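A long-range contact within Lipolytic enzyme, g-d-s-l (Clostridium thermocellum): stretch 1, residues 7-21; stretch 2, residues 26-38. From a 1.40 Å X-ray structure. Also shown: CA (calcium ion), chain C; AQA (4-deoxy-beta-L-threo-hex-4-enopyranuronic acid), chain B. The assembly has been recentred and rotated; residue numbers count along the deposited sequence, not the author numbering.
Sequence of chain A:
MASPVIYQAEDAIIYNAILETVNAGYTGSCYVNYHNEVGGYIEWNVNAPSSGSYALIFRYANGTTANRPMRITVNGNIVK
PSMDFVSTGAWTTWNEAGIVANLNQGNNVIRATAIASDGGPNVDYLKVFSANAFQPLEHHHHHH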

# COMPACT_ATOMS: atom_id res chain seq x y z
N TYR A 7 -2.20 -4.83 -7.93
CA TYR A 7 -2.48 -3.46 -8.33
C TYR A 7 -1.14 -2.75 -8.40
O TYR A 7 -0.54 -2.44 -7.37
CB TYR A 7 -3.45 -2.81 -7.33
CG TYR A 7 -4.82 -3.43 -7.43
CD1 TYR A 7 -5.77 -2.91 -8.30
CD2 TYR A 7 -5.14 -4.58 -6.71
CE1 TYR A 7 -7.02 -3.50 -8.43
CE2 TYR A 7 -6.38 -5.18 -6.83
CZ TYR A 7 -7.32 -4.64 -7.69
OH TYR A 7 -8.56 -5.22 -7.83
N GLN A 8 -0.65 -2.54 -9.62
CA GLN A 8 0.68 -2.00 -9.80
C GLN A 8 0.75 -0.50 -9.52
O GLN A 8 -0.25 0.20 -9.57
CB GLN A 8 1.23 -2.29 -11.21
CG GLN A 8 1.97 -3.64 -11.33
CD GLN A 8 3.28 -3.63 -10.57
OE1 GLN A 8 3.77 -2.56 -10.18
NE2 GLN A 8 3.86 -4.81 -10.36
N ALA A 9 1.96 -0.03 -9.22
CA ALA A 9 2.19 1.38 -8.90
C ALA A 9 1.60 2.32 -9.96
O ALA A 9 0.95 3.32 -9.61
CB ALA A 9 3.70 1.65 -8.75
N GLU A 10 1.79 1.98 -11.23
CA GLU A 10 1.38 2.86 -12.33
C GLU A 10 -0.14 3.03 -12.41
O GLU A 10 -0.64 3.95 -13.06
CB GLU A 10 1.94 2.37 -13.68
CG GLU A 10 1.27 1.08 -14.20
CD GLU A 10 2.02 0.29 -15.28
OE1 GLU A 10 1.74 -0.92 -15.40
OE2 GLU A 10 2.88 0.84 -16.00
N ASP A 11 -0.89 2.13 -11.77
CA ASP A 11 -2.35 2.18 -11.83
C ASP A 11 -2.99 2.89 -10.64
O ASP A 11 -4.22 3.06 -10.58
CB ASP A 11 -2.92 0.79 -12.04
CG ASP A 11 -2.61 0.26 -13.44
OD1 ASP A 11 -2.75 1.02 -14.42
OD2 ASP A 11 -2.21 -0.91 -13.56
N ALA A 12 -2.16 3.33 -9.71
CA ALA A 12 -2.62 4.10 -8.57
C ALA A 12 -2.89 5.54 -8.96
O ALA A 12 -2.36 6.05 -9.96
CB ALA A 12 -1.59 4.05 -7.46
N ILE A 13 -3.71 6.19 -8.16
CA ILE A 13 -3.82 7.64 -8.14
C ILE A 13 -2.90 8.08 -7.02
O ILE A 13 -2.99 7.56 -5.90
CB ILE A 13 -5.28 8.07 -7.88
CG1 ILE A 13 -6.15 7.63 -9.06
CG2 ILE A 13 -5.38 9.57 -7.60
CD1 ILE A 13 -7.62 7.39 -8.71
N ILE A 14 -1.97 8.97 -7.32
CA ILE A 14 -0.98 9.38 -6.32
C ILE A 14 -1.01 10.88 -6.11
O ILE A 14 -1.31 11.66 -7.03
CB ILE A 14 0.44 8.84 -6.66
CG1 ILE A 14 1.02 9.52 -7.90
CG2 ILE A 14 0.41 7.31 -6.79
CD1 ILE A 14 2.40 8.99 -8.30
N TYR A 15 -0.68 11.29 -4.89
CA TYR A 15 -0.68 12.69 -4.50
C TYR A 15 0.56 12.95 -3.68
O TYR A 15 0.83 12.24 -2.72
CB TYR A 15 -1.92 13.00 -3.68
CG TYR A 15 -1.88 14.34 -2.99
CD1 TYR A 15 -2.09 15.52 -3.71
CD2 TYR A 15 -1.63 14.44 -1.62
CE1 TYR A 15 -2.04 16.76 -3.08
CE2 TYR A 15 -1.59 15.68 -0.98
CZ TYR A 15 -1.80 16.83 -1.72
OH TYR A 15 -1.75 18.05 -1.08
N ASN A 16 1.33 13.97 -4.05
CA ASN A 16 2.59 14.25 -3.37
C ASN A 16 3.47 13.00 -3.25
O ASN A 16 4.00 12.65 -2.19
CB ASN A 16 2.36 14.96 -2.03
CG ASN A 16 2.07 16.43 -2.21
OD1 ASN A 16 2.34 16.99 -3.27
ND2 ASN A 16 1.52 17.06 -1.19
N ALA A 17 3.57 12.33 -4.39
CA ALA A 17 4.35 11.12 -4.56
C ALA A 17 4.63 11.04 -6.06
O ALA A 17 3.92 11.68 -6.85
CB ALA A 17 3.55 9.92 -4.10
N ILE A 18 5.66 10.29 -6.43
CA ILE A 18 6.01 10.09 -7.84
C ILE A 18 6.15 8.61 -8.17
O ILE A 18 6.21 7.77 -7.26
CB ILE A 18 7.34 10.82 -8.20
CG1 ILE A 18 8.55 10.16 -7.51
CG2 ILE A 18 7.22 12.32 -7.89
CD1 ILE A 18 9.92 10.73 -7.90
N LEU A 19 6.19 8.30 -9.46
CA LEU A 19 6.57 6.99 -9.94
C LEU A 19 8.03 7.07 -10.34
O LEU A 19 8.43 7.98 -11.08
CB LEU A 19 5.73 6.60 -11.16
CG LEU A 19 4.22 6.53 -10.94
CD1 LEU A 19 3.49 6.15 -12.23
CD2 LEU A 19 3.89 5.55 -9.82
N GLU A 20 8.84 6.14 -9.86
CA GLU A 20 10.26 6.13 -10.19
C GLU A 20 10.79 4.72 -10.34
O GLU A 20 10.07 3.73 -10.09
CB GLU A 20 11.07 6.94 -9.17
CG GLU A 20 11.25 6.27 -7.84
CD GLU A 20 12.19 7.01 -6.91
OE1 GLU A 20 12.78 6.33 -6.05
OE2 GLU A 20 12.32 8.25 -7.03
N THR A 21 12.05 4.63 -10.77
CA THR A 21 12.69 3.35 -11.07
C THR A 21 14.08 3.26 -10.46
O THR A 21 14.86 2.38 -10.81
CB THR A 21 12.85 3.17 -12.58
OG1 THR A 21 13.66 4.25 -13.06
CG2 THR A 21 11.51 3.19 -13.31
N TYR A 26 12.08 -3.66 -7.63
CA TYR A 26 10.66 -3.46 -7.85
C TYR A 26 10.19 -4.40 -8.97
O TYR A 26 11.02 -5.02 -9.66
CB TYR A 26 10.34 -1.99 -8.22
CG TYR A 26 10.96 -1.53 -9.53
CD1 TYR A 26 10.28 -1.68 -10.73
CD2 TYR A 26 12.23 -0.97 -9.56
CE1 TYR A 26 10.84 -1.27 -11.93
CE2 TYR A 26 12.80 -0.56 -10.75
CZ TYR A 26 12.11 -0.71 -11.93
OH TYR A 26 12.70 -0.30 -13.11
N THR A 27 8.88 -4.51 -9.12
CA THR A 27 8.28 -5.34 -10.16
C THR A 27 7.43 -4.45 -11.07
O THR A 27 7.07 -3.33 -10.72
CB THR A 27 7.41 -6.47 -9.58
OG1 THR A 27 6.34 -5.92 -8.80
CG2 THR A 27 8.24 -7.42 -8.72
N GLY A 28 7.11 -4.96 -12.25
CA GLY A 28 6.41 -4.15 -13.24
C GLY A 28 7.26 -2.97 -13.67
O GLY A 28 8.49 -3.02 -13.64
N SER A 29 6.59 -1.88 -14.02
CA SER A 29 7.26 -0.76 -14.67
C SER A 29 7.97 0.21 -13.72
O SER A 29 8.89 0.91 -14.14
CB SER A 29 6.25 0.01 -15.52
OG SER A 29 5.20 0.51 -14.73
N CYS A 30 7.53 0.25 -12.46
CA CYS A 30 8.01 1.28 -11.54
C CYS A 30 7.44 1.03 -10.15
O CYS A 30 6.73 0.06 -9.92
CB CYS A 30 7.59 2.67 -12.04
SG CYS A 30 5.79 2.90 -12.20
N TYR A 31 7.75 1.94 -9.24
CA TYR A 31 7.18 1.93 -7.90
C TYR A 31 6.91 3.37 -7.48
O TYR A 31 7.35 4.32 -8.16
CB TYR A 31 8.13 1.23 -6.91
CG TYR A 31 9.48 1.91 -6.77
CD1 TYR A 31 9.67 2.95 -5.85
CD2 TYR A 31 10.57 1.52 -7.55
CE1 TYR A 31 10.90 3.59 -5.72
CE2 TYR A 31 11.81 2.13 -7.42
CZ TYR A 31 11.97 3.16 -6.49
OH TYR A 31 13.19 3.77 -6.37
N VAL A 32 6.18 3.54 -6.39
CA VAL A 32 5.88 4.87 -5.86
C VAL A 32 6.91 5.31 -4.83
O VAL A 32 7.23 4.56 -3.92
CB VAL A 32 4.49 4.92 -5.20
CG1 VAL A 32 4.17 6.35 -4.76
CG2 VAL A 32 3.41 4.43 -6.15
N ASN A 33 7.40 6.53 -4.99
CA ASN A 33 8.24 7.18 -4.00
C ASN A 33 7.49 8.41 -3.51
O ASN A 33 7.26 9.35 -4.27
CB ASN A 33 9.59 7.54 -4.62
CG ASN A 33 10.44 8.44 -3.75
OD1 ASN A 33 10.15 8.68 -2.57
ND2 ASN A 33 11.50 8.98 -4.34
N TYR A 34 7.07 8.38 -2.24
CA TYR A 34 6.35 9.49 -1.62
C TYR A 34 7.25 10.70 -1.50
O TYR A 34 8.45 10.56 -1.25
CB TYR A 34 5.92 9.09 -0.21
CG TYR A 34 4.72 8.18 -0.10
CD1 TYR A 34 4.80 6.82 -0.41
CD2 TYR A 34 3.51 8.66 0.39
CE1 TYR A 34 3.71 5.98 -0.28
CE2 TYR A 34 2.40 7.82 0.54
CZ TYR A 34 2.51 6.49 0.19
OH TYR A 34 1.44 5.63 0.32
N HIS A 35 6.70 11.91 -1.64
CA HIS A 35 7.43 13.10 -1.20
C HIS A 35 7.77 12.93 0.28
O HIS A 35 6.99 12.34 1.04
CB HIS A 35 6.57 14.35 -1.35
CG HIS A 35 6.37 14.80 -2.76
ND1 HIS A 35 6.83 14.10 -3.85
CD2 HIS A 35 5.72 15.88 -3.25
CE1 HIS A 35 6.49 14.74 -4.96
NE2 HIS A 35 5.81 15.81 -4.62
N ASN A 36 8.92 13.44 0.68
CA ASN A 36 9.31 13.36 2.08
C ASN A 36 8.65 14.47 2.89
O ASN A 36 9.26 15.49 3.24
CB ASN A 36 10.83 13.25 2.22
CG ASN A 36 11.35 11.90 1.72
OD1 ASN A 36 10.85 11.35 0.73
ND2 ASN A 36 12.35 11.37 2.40
N GLU A 37 7.37 14.25 3.14
CA GLU A 37 6.51 15.19 3.85
C GLU A 37 5.27 14.47 4.35
O GLU A 37 4.95 13.36 3.90
CB GLU A 37 6.13 16.36 2.94
CG GLU A 37 5.24 15.99 1.76
CD GLU A 37 4.98 17.15 0.82
OE1 GLU A 37 5.95 17.69 0.25
OE2 GLU A 37 3.80 17.51 0.65
N VAL A 38 4.56 15.09 5.29
CA VAL A 38 3.29 14.56 5.76
C VAL A 38 2.26 14.60 4.63
O VAL A 38 2.20 15.56 3.86
CB VAL A 38 2.76 15.39 6.97
CG1 VAL A 38 1.34 14.96 7.37
CG2 VAL A 38 3.69 15.27 8.16
CA CA C . 10.11 9.15 -0.39
O6A AQA B . 13.77 8.82 1.66
C6 AQA B . 13.23 8.33 0.63
O6B AQA B . 11.98 8.25 0.49
C5 AQA B . 14.01 7.87 -0.35
O5 AQA B . 15.45 7.96 -0.13
C4 AQA B . 13.49 7.32 -1.47
C3 AQA B . 14.38 7.02 -2.66
O3 AQA B . 13.82 6.00 -3.50
C2 AQA B . 15.73 6.56 -2.12
O2 AQA B . 16.64 6.28 -3.19
C1 AQA B . 16.32 7.65 -1.22
O HOH W 1 3.85 -0.02 -11.95
O HOH W 2 5.56 -1.42 -11.64
O HOH W 3 3.70 -2.39 -14.05
O HOH W 4 1.25 16.29 1.38
O HOH W 5 8.76 6.97 -0.41
O HOH W 6 11.85 10.53 -1.19
O HOH W 7 8.92 9.28 1.60

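The most concentrated polar contact between the two stretches centres on the carboxylate of Glu20. Its OE1 accepts a short hydrogen bond from the phenol of Tyr31 (OH to Glu20 OE1, 2.6 Å), and its OE2 accepts another from Asn33 (ND2 to Glu20 OE2, 2.9 Å) that is almost straight, with an N-H...O angle of 172°. Glu20, Tyr31 and Asn33 project from the same face of the sheet, and an extended glutamate side chain (chi1 p, chi2 t) is long enough to place one oxygen against each partner. The t rotamer of Asn33 lets its amide work in two directions: while ND2 holds Glu20, OD1 binds the calcium ion at 2.2 Å. Tyr34 O and Asn36 OD1 coordinate the same ion at 2.3 and 2.6 Å, and AQA O6B completes a link to the sugar at 2.3 Å. AQA O3 also lies 2.8 Å from Glu20 OE1, so both stretches contact the ligand.

Beneath these side chains runs an antiparallel ladder between strands 17-20 and 31-34. Ile18 and Asn33 exchange two backbone hydrogen bonds, Ile18 N to Asn33 O and Asn33 N to Ile18 O, both 2.8 Å. Glu20 and Tyr31 form the next such pair, with Glu20 N to Tyr31 O at 2.9 Å and Tyr31 N to Glu20 O at 3.1 Å. The ladder is extended beyond the strands by His35 N, which donates to Asn16 O at 2.9 Å. Asn16 adopts positive phi and psi (50/48), a conformation asparagine tolerates well, just before strand 17-20 begins. The His35 ring lies with one face against the backbone here, its ND1 3.7 Å from Ala17 N.

A second polar cluster joins the start of stretch 1 to the loop preceding strand 31-34. Ser29 OG donates to Glu10 OE2 at 2.7 Å, and Gln8 NE2 donates to Thr27 OG1 at 3.1 Å. Water fills the gaps: water 1 bridges Gln8 OE1, Glu10 N and Ser29 OG, and water 3 connects Glu10 OE1 with Ser29 N. Gly28 turns the loop with a positive phi of 62°, and a CB on it would fall 2.8 Å from Gln8 CD, a clash.

On the sheet face that carries Ala17, Leu19 and Val32, the packing is apolar. Buried Val32 is its hub, with CG1 3.7 Å from Ala17 CB and CG2 3.8 Å from Ala9 CB, 3.9 Å from Leu19 CD2 and 4.2 Å from Ile14 CG2. The small side chain of Ala17 accompanies a close strand pairing, its CA only 3.9 Å from Tyr34 CA. Cys30, also buried, extends this patch: its SG lies 3.8 Å from Leu19 CB and 4.2 Å from Ala9 CB. At the margin, Thr21 CB rests 3.5 Å from Tyr26 OH. Altogether the contact buries 1044 Å², summed over both stretches.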